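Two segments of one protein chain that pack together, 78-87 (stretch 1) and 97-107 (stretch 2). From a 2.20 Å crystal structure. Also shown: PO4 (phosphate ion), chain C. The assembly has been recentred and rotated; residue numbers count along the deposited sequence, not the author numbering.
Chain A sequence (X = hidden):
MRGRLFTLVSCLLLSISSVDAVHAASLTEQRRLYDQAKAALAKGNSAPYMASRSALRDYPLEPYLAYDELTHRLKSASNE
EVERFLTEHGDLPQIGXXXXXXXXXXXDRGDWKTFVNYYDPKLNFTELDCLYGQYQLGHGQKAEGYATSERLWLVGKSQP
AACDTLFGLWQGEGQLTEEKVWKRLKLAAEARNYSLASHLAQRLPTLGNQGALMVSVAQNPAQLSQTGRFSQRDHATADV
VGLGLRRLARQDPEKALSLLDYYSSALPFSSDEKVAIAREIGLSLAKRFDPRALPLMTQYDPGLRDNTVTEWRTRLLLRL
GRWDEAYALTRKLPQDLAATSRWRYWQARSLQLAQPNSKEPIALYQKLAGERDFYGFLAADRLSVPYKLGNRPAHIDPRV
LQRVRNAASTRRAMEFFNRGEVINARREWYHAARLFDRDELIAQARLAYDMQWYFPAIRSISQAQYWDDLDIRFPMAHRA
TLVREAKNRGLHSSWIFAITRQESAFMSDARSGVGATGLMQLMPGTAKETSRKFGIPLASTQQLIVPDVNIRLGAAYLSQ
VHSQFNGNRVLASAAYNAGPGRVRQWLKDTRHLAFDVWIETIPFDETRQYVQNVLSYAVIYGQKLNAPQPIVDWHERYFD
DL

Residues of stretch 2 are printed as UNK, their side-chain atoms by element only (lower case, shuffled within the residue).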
ATOM      1  N   SER A  78      31.271 -22.290  13.053  1.00 22.26           N
ATOM      2  CA  SER A  78      31.703 -21.564  14.235  1.00 22.12           C
ATOM      3  C   SER A  78      31.061 -20.176  14.288  1.00 27.12           C
ATOM      4  O   SER A  78      30.682 -19.599  13.263  1.00 21.72           O
ATOM      5  CB  SER A  78      33.213 -21.403  14.232  1.00 22.73           C
ATOM      6  OG  SER A  78      33.592 -20.566  13.153  1.00 25.82           O
ATOM      7  N   ASN A  79      30.950 -19.638  15.512  1.00 30.11           N
ATOM      8  CA  ASN A  79      30.560 -18.237  15.686  1.00 27.58           C
ATOM      9  C   ASN A  79      31.472 -17.324  14.884  1.00 30.88           C
ATOM     10  O   ASN A  79      31.013 -16.355  14.268  1.00 27.38           O
ATOM     11  CB  ASN A  79      30.632 -17.826  17.156  1.00 21.80           C
ATOM     12  CG  ASN A  79      29.506 -18.384  17.993  1.00 26.85           C
ATOM     13  OD1 ASN A  79      28.753 -19.265  17.567  1.00 26.30           O
ATOM     14  ND2 ASN A  79      29.396 -17.874  19.223  1.00 22.55           N
ATOM     15  N   GLU A  80      32.772 -17.628  14.890  1.00 26.50           N
ATOM     16  CA  GLU A  80      33.754 -16.802  14.197  1.00 24.99           C
ATOM     17  C   GLU A  80      33.432 -16.682  12.712  1.00 23.73           C
ATOM     18  O   GLU A  80      33.446 -15.580  12.150  1.00 22.90           O
ATOM     19  CB  GLU A  80      35.156 -17.390  14.396  1.00 27.40           C
ATOM     20  CG  GLU A  80      35.689 -17.290  15.833  1.00 31.67           C
ATOM     21  CD  GLU A  80      35.029 -18.295  16.808  1.00 39.42           C
ATOM     22  OE1 GLU A  80      34.360 -19.263  16.354  1.00 32.32           O
ATOM     23  OE2 GLU A  80      35.209 -18.132  18.040  1.00 49.89           O
ATOM     24  N   GLU A  81      33.146 -17.809  12.060  1.00 22.89           N
ATOM     25  CA  GLU A  81      32.884 -17.766  10.627  1.00 28.62           C
ATOM     26  C   GLU A  81      31.593 -17.020  10.328  1.00 22.54           C
ATOM     27  O   GLU A  81      31.554 -16.180   9.426  1.00 27.10           O
ATOM     28  CB  GLU A  81      32.829 -19.177  10.048  1.00 28.66           C
ATOM     29  CG  GLU A  81      32.803 -19.169   8.537  1.00 35.63           C
ATOM     30  CD  GLU A  81      32.715 -20.561   7.928  1.00 37.81           C
ATOM     31  OE1 GLU A  81      32.708 -21.554   8.692  1.00 30.47           O
ATOM     32  OE2 GLU A  81      32.643 -20.651   6.682  1.00 37.05           O
ATOM     33  N   VAL A  82      30.522 -17.315  11.068  1.00 22.91           N
ATOM     34  CA  VAL A  82      29.241 -16.655  10.807  1.00 21.41           C
ATOM     35  C   VAL A  82      29.358 -15.160  11.055  1.00 28.80           C
ATOM     36  O   VAL A  82      28.936 -14.345  10.229  1.00 21.27           O
ATOM     37  CB  VAL A  82      28.115 -17.260  11.662  1.00 22.71           C
ATOM     38  CG1 VAL A  82      26.794 -16.551  11.365  1.00 20.32           C
ATOM     39  CG2 VAL A  82      27.988 -18.748  11.407  1.00 22.56           C
ATOM     40  N   GLU A  83      29.919 -14.782  12.206  1.00 21.32           N
ATOM     41  CA  GLU A  83      30.090 -13.369  12.518  1.00 26.32           C
ATOM     42  C   GLU A  83      30.872 -12.676  11.418  1.00 31.29           C
ATOM     43  O   GLU A  83      30.500 -11.585  10.959  1.00 21.72           O
ATOM     44  CB  GLU A  83      30.801 -13.216  13.856  1.00 21.36           C
ATOM     45  CG  GLU A  83      29.909 -13.497  15.043  1.00 20.81           C
ATOM     46  CD  GLU A  83      30.688 -13.583  16.334  1.00 30.70           C
ATOM     47  OE1 GLU A  83      31.933 -13.466  16.281  1.00 33.69           O
ATOM     48  OE2 GLU A  83      30.057 -13.771  17.402  1.00 36.28           O
ATOM     49  N   ARG A  84      31.931 -13.333  10.952  1.00 22.39           N
ATOM     50  CA  ARG A  84      32.717 -12.801   9.849  1.00 30.18           C
ATOM     51  C   ARG A  84      31.866 -12.610   8.598  1.00 26.58           C
ATOM     52  O   ARG A  84      31.967 -11.580   7.924  1.00 24.39           O
ATOM     53  CB  ARG A  84      33.896 -13.722   9.571  1.00 23.60           C
ATOM     54  CG  ARG A  84      34.674 -13.372   8.333  1.00 24.70           C
ATOM     55  CD  ARG A  84      35.845 -14.314   8.202  1.00 24.90           C
ATOM     56  NE  ARG A  84      36.640 -13.958   7.040  1.00 30.26           N
ATOM     57  CZ  ARG A  84      36.489 -14.513   5.846  1.00 35.53           C
ATOM     58  NH1 ARG A  84      35.572 -15.454   5.711  1.00 31.01           N
ATOM     59  NH2 ARG A  84      37.248 -14.130   4.811  1.00 38.91           N
ATOM     60  N   PHE A  85      31.006 -13.574   8.278  1.00 28.52           N
ATOM     61  CA  PHE A  85      30.173 -13.416   7.093  1.00 22.44           C
ATOM     62  C   PHE A  85      29.176 -12.273   7.256  1.00 27.72           C
ATOM     63  O   PHE A  85      28.965 -11.483   6.326  1.00 23.08           O
ATOM     64  CB  PHE A  85      29.444 -14.713   6.786  1.00 23.93           C
ATOM     65  CG  PHE A  85      28.756 -14.699   5.460  1.00 25.79           C
ATOM     66  CD1 PHE A  85      27.449 -14.249   5.344  1.00 25.58           C
ATOM     67  CD2 PHE A  85      29.428 -15.103   4.323  1.00 28.14           C
ATOM     68  CE1 PHE A  85      26.810 -14.226   4.109  1.00 30.67           C
ATOM     69  CE2 PHE A  85      28.808 -15.096   3.092  1.00 34.63           C
ATOM     70  CZ  PHE A  85      27.496 -14.655   2.979  1.00 34.79           C
ATOM     71  N   LEU A  86      28.534 -12.175   8.421  1.00 21.37           N
ATOM     72  CA  LEU A  86      27.612 -11.071   8.641  1.00 24.70           C
ATOM     73  C   LEU A  86      28.344  -9.740   8.733  1.00 35.55           C
ATOM     74  O   LEU A  86      27.784  -8.697   8.376  1.00 33.77           O
ATOM     75  CB  LEU A  86      26.791 -11.312   9.903  1.00 26.36           C
ATOM     76  CG  LEU A  86      25.946 -12.582   9.893  1.00 27.79           C
ATOM     77  CD1 LEU A  86      25.519 -12.888  11.308  1.00 22.90           C
ATOM     78  CD2 LEU A  86      24.729 -12.413   8.991  1.00 28.03           C
ATOM     79  N   THR A  87      29.589  -9.767   9.210  1.00 36.79           N
ATOM     80  CA  THR A  87      30.396  -8.557   9.295  1.00 30.54           C
ATOM     81  C   THR A  87      30.691  -7.982   7.922  1.00 28.66           C
ATOM     82  O   THR A  87      30.623  -6.767   7.727  1.00 36.12           O
ATOM     83  CB  THR A  87      31.702  -8.863  10.028  1.00 27.86           C
ATOM     84  OG1 THR A  87      31.410  -9.073  11.408  1.00 34.25           O
ATOM     85  CG2 THR A  87      32.736  -7.733   9.864  1.00 24.90           C
ATOM     86  N   UNK A  97      17.555 -13.660   6.504  1.00 20.21           N
ATOM     87  CA  UNK A  97      17.210 -15.071   6.680  1.00 25.93           C
ATOM     88  C   UNK A  97      18.344 -15.818   7.359  1.00 22.94           C
ATOM     89  O   UNK A  97      18.108 -16.666   8.228  1.00 27.44           O
ATOM     90  c   UNK A  97      12.320 -15.650   6.401  1.00 34.32           C
ATOM     91  c   UNK A  97      11.571 -14.868   5.510  1.00 36.26           C
ATOM     92  c   UNK A  97      14.324 -15.145   5.179  1.00 36.19           C
ATOM     93  c   UNK A  97      16.870 -15.712   5.328  1.00 31.66           C
ATOM     94  n   UNK A  97      14.378 -13.853   3.346  1.00 41.70           N
ATOM     95  c   UNK A  97      12.159 -14.223   4.457  1.00 36.07           C
ATOM     96  c   UNK A  97      15.676 -15.079   4.708  1.00 39.80           C
ATOM     97  c   UNK A  97      13.698 -15.795   6.247  1.00 36.22           C
ATOM     98  c   UNK A  97      15.658 -14.274   3.605  1.00 43.10           C
ATOM     99  c   UNK A  97      13.539 -14.369   4.299  1.00 41.54           C
ATOM    100  N   UNK A  98      19.583 -15.499   6.992  1.00 18.45           N
ATOM    101  CA  UNK A  98      20.720 -16.099   7.670  1.00 18.77           C
ATOM    102  C   UNK A  98      20.736 -15.724   9.146  1.00 25.23           C
ATOM    103  O   UNK A  98      21.055 -16.562   9.998  1.00 23.59           O
ATOM    104  c   UNK A  98      23.403 -17.567   7.969  1.00 26.88           C
ATOM    105  c   UNK A  98      22.024 -15.684   6.983  1.00 19.32           C
ATOM    106  c   UNK A  98      23.341 -16.076   7.677  1.00 23.34           C
ATOM    107  c   UNK A  98      24.556 -15.635   6.872  1.00 22.57           C
ATOM    108  N   UNK A  99      20.394 -14.475   9.480  1.00 20.03           N
ATOM    109  CA  UNK A  99      20.431 -14.098  10.893  1.00 17.95           C
ATOM    110  C   UNK A  99      19.319 -14.786  11.661  1.00 22.74           C
ATOM    111  O   UNK A  99      19.523 -15.226  12.800  1.00 19.72           O
ATOM    112  c   UNK A  99      21.419 -10.310  10.846  1.00 24.06           C
ATOM    113  c   UNK A  99      21.699 -10.126  12.351  1.00 24.99           C
ATOM    114  c   UNK A  99      21.479 -11.798  10.437  1.00 20.05           C
ATOM    115  n   UNK A  99      21.888  -8.678  12.758  1.00 29.25           N
ATOM    116  c   UNK A  99      20.324 -12.585  11.062  1.00 21.86           C
ATOM    117  N   UNK A 100      18.135 -14.884  11.053  1.00 17.26           N
ATOM    118  CA  UNK A 100      17.033 -15.598  11.685  1.00 20.83           C
ATOM    119  C   UNK A 100      17.440 -17.019  12.049  1.00 17.11           C
ATOM    120  O   UNK A 100      17.297 -17.448  13.204  1.00 17.21           O
ATOM    121  c   UNK A 100      14.652 -16.469  11.199  1.00 21.04           C
ATOM    122  c   UNK A 100      15.822 -15.608  10.752  1.00 23.21           C
ATOM    123  c   UNK A 100      14.065 -15.927  12.478  1.00 16.05           C
ATOM    124  c   UNK A 100      13.591 -16.540  10.085  1.00 25.58           C
ATOM    125  N   UNK A 101      17.981 -17.749  11.077  1.00 17.48           N
ATOM    126  CA  UNK A 101      18.369 -19.140  11.294  1.00 20.36           C
ATOM    127  C   UNK A 101      19.476 -19.268  12.333  1.00 20.45           C
ATOM    128  O   UNK A 101      19.410 -20.114  13.229  1.00 23.23           O
ATOM    129  c   UNK A 101      18.823 -19.739   9.976  1.00 23.61           C
ATOM    130  n   UNK A 101      16.822 -20.503   6.986  1.00 36.52           N
ATOM    131  n   UNK A 101      15.575 -20.693   5.085  1.00 44.98           N
ATOM    132  c   UNK A 101      18.037 -20.248   7.742  1.00 29.79           C
ATOM    133  n   UNK A 101      17.808 -20.110   4.971  1.00 37.55           N
ATOM    134  c   UNK A 101      17.699 -20.257   9.184  1.00 26.41           C
ATOM    135  c   UNK A 101      16.737 -20.443   5.671  1.00 37.30           C
ATOM    136  N   UNK A 102      20.507 -18.438  12.225  1.00 18.15           N
ATOM    137  CA  UNK A 102      21.601 -18.504  13.186  1.00 18.36           C
ATOM    138  C   UNK A 102      21.136 -18.130  14.593  1.00 20.37           C
ATOM    139  O   UNK A 102      21.406 -18.859  15.556  1.00 18.01           O
ATOM    140  c   UNK A 102      24.713 -16.716  14.114  1.00 19.11           C
ATOM    141  c   UNK A 102      23.946 -17.765  13.521  1.00 26.29           C
ATOM    142  c   UNK A 102      24.569 -18.929  13.841  1.00 25.25           C
ATOM    143  n   UNK A 102      25.674 -18.672  14.613  1.00 27.72           N
ATOM    144  c   UNK A 102      25.529 -14.593  14.824  1.00 19.19           C
ATOM    145  c   UNK A 102      22.734 -17.608  12.728  1.00 18.71           C
ATOM    146  c   UNK A 102      26.744 -16.578  15.478  1.00 20.83           C
ATOM    147  c   UNK A 102      25.789 -17.318  14.785  1.00 19.43           C
ATOM    148  c   UNK A 102      24.584 -15.325  14.148  1.00 18.98           C
ATOM    149  c   UNK A 102      26.599 -15.218  15.479  1.00 22.56           C
ATOM    150  N   UNK A 103      20.423 -17.001  14.735  1.00 17.65           N
ATOM    151  CA  UNK A 103      19.966 -16.576  16.063  1.00 17.34           C
ATOM    152  C   UNK A 103      19.079 -17.637  16.705  1.00 17.10           C
ATOM    153  O   UNK A 103      19.121 -17.840  17.926  1.00 18.61           O
ATOM    154  c   UNK A 103      21.268 -14.064  15.042  1.00 39.84           C
ATOM    155  c   UNK A 103      19.230 -15.229  15.985  1.00 17.22           C
ATOM    156  c   UNK A 103      20.035 -13.905  15.903  1.00 31.37           C
ATOM    157  c   UNK A 103      20.506 -13.439  17.256  1.00 27.67           C
ATOM    158  N   UNK A 104      18.280 -18.329  15.896  1.00 19.51           N
ATOM    159  CA  UNK A 104      17.511 -19.475  16.376  1.00 24.99           C
ATOM    160  C   UNK A 104      18.431 -20.549  16.965  1.00 25.03           C
ATOM    161  O   UNK A 104      18.240 -21.002  18.105  1.00 17.15           O
ATOM    162  n   UNK A 104      14.766 -21.139  11.402  1.00 38.83           N
ATOM    163  c   UNK A 104      15.031 -21.513  14.190  1.00 37.02           C
ATOM    164  c   UNK A 104      16.689 -20.013  15.205  1.00 28.03           C
ATOM    165  n   UNK A 104      12.996 -19.712  11.715  1.00 26.06           N
ATOM    166  c   UNK A 104      15.579 -20.953  15.510  1.00 34.74           C
ATOM    167  n   UNK A 104      14.050 -20.645  13.541  1.00 30.21           N
ATOM    168  c   UNK A 104      13.936 -20.500  12.221  1.00 35.93           C
ATOM    169  N   UNK A 105      19.459 -20.949  16.212  1.00 19.07           N
ATOM    170  CA  UNK A 105      20.462 -21.859  16.760  1.00 20.12           C
ATOM    171  C   UNK A 105      21.067 -21.321  18.057  1.00 22.28           C
ATOM    172  O   UNK A 105      21.177 -22.053  19.052  1.00 22.03           O
ATOM    173  c   UNK A 105      20.598 -24.323  14.916  1.00 24.58           C
ATOM    174  c   UNK A 105      22.305 -23.089  13.552  1.00 31.19           C
ATOM    175  c   UNK A 105      21.557 -22.117  15.730  1.00 23.84           C
ATOM    176  c   UNK A 105      21.134 -22.945  14.510  1.00 33.79           C
ATOM    177  N   UNK A 106      21.481 -20.048  18.070  1.00 19.42           N
ATOM    178  CA  UNK A 106      22.166 -19.521  19.252  1.00 17.90           C
ATOM    179  C   UNK A 106      21.275 -19.603  20.479  1.00 21.31           C
ATOM    180  O   UNK A 106      21.739 -19.919  21.585  1.00 23.37           O
ATOM    181  c   UNK A 106      23.614 -17.792  17.935  1.00 18.78           C
ATOM    182  c   UNK A 106      24.967 -18.467  18.298  1.00 18.78           C
ATOM    183  c   UNK A 106      23.742 -16.303  17.760  1.00 18.32           C
ATOM    184  c   UNK A 106      22.592 -18.071  19.022  1.00 18.00           C
ATOM    185  N   UNK A 107      19.993 -19.289  20.302  1.00 23.88           N
ATOM    186  CA  UNK A 107      19.050 -19.357  21.409  1.00 23.30           C
ATOM    187  C   UNK A 107      18.827 -20.798  21.849  1.00 25.49           C
ATOM    188  O   UNK A 107      18.794 -21.084  23.050  1.00 22.07           O
ATOM    189  c   UNK A 107      17.728 -18.702  21.000  1.00 17.37           C
TER
HETATM  190  P   PO4 C 702      38.643 -11.123   5.880  1.00 40.44           P
HETATM  191  O1  PO4 C 702      37.987 -11.838   4.732  1.00 59.26           O
HETATM  192  O2  PO4 C 702      37.800 -11.291   7.112  1.00 41.01           O
HETATM  193  O3  PO4 C 702      38.799  -9.657   5.554  1.00 37.76           O
HETATM  194  O4  PO4 C 702      39.972 -11.771   6.132  1.00 35.38           O
HETATM  195  O   HOH W   1      27.762 -20.352  15.506  1.00 22.45           O

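Position 97 carries one carbon followed by fused five- and six-membered rings that hold eight carbons and one nitrogen; it lies beyond reach of stretch 1. The indole makes it Trp97.

Position 98 has four carbons forked at the second. Its CA-to-CB bond points toward stretch 1, and it is buried against Phe85 and Leu86. The unbranched CB followed by a fork defines Leu98, whose CD2 lies 3.6 Å from Phe85 CD1 and 3.9 Å from Leu86 CD2.

Position 99 is four carbons in a row ending in nitrogen; the chain leaves sideways and packs its carbons against Leu86. It is Lys99, which lends its aliphatic stem to the contact, Lys99 CG lying 3.6 Å from Leu86 CD2, while NZ is hydrogen-bonded elsewhere in the structure.

Position 100 is another four-carbon fork, buried but out of reach of stretch 1: Leu100. Position 101 shows three carbons, a nitrogen, then a carbon bearing two more nitrogens. This guanidinium, exposed and out of reach, belongs to Arg101.

Position 102 again has one carbon and a fused ring pair with eight carbons and one nitrogen, now pointing toward stretch 1 and sitting among Asn79, Val82, Glu83 and Leu86. It is Trp102, the knob of this contact. Val82 CG1 lies over one face, 3.6 Å from the centroid of the five-membered ring, a CH-pi contact. Leu86 CD1 approaches Trp102 CE3 at 3.9 Å, and Glu83 CG approaches Trp102 CH2 at 3.8 Å. At the ring edge, a water accepts from Trp102 NE1 at 2.8 Å and donates to Asn79 OD1 at 2.5 Å.

Position 103 is a four-carbon fork without contact to stretch 1, Leu103. Position 104 has three carbons, a nitrogen and a carbon with two nitrogens, out of reach of stretch 1: Arg104, facing other partners. Position 105 is again a four-carbon fork without contact to stretch 1, Leu105.

Position 106 has four carbons forked at the second, points toward stretch 1 and touches Asn79; it is Leu106, its CD2 3.9 Å from Asn79 OD1. Position 107 has a single side-chain carbon and is out of reach: Ala107.

The design rule is spacing. Two helices run nearly antiparallel, at 156°, with axes 11.5 Å apart at closest approach, and stretch 2 sends 98, 102 and 106 toward its partner, one helical turn apart. Val82, Phe85 and Leu86 answer from stretch 1. The large indole fills a four-residue hole, and apolar packing carries the contact: no direct hydrogen bond crosses it. The indole nitrogen is satisfied through water, which also links it to Asn79.

Stretch 2, residues 97-107: WLKLRWLRLLA
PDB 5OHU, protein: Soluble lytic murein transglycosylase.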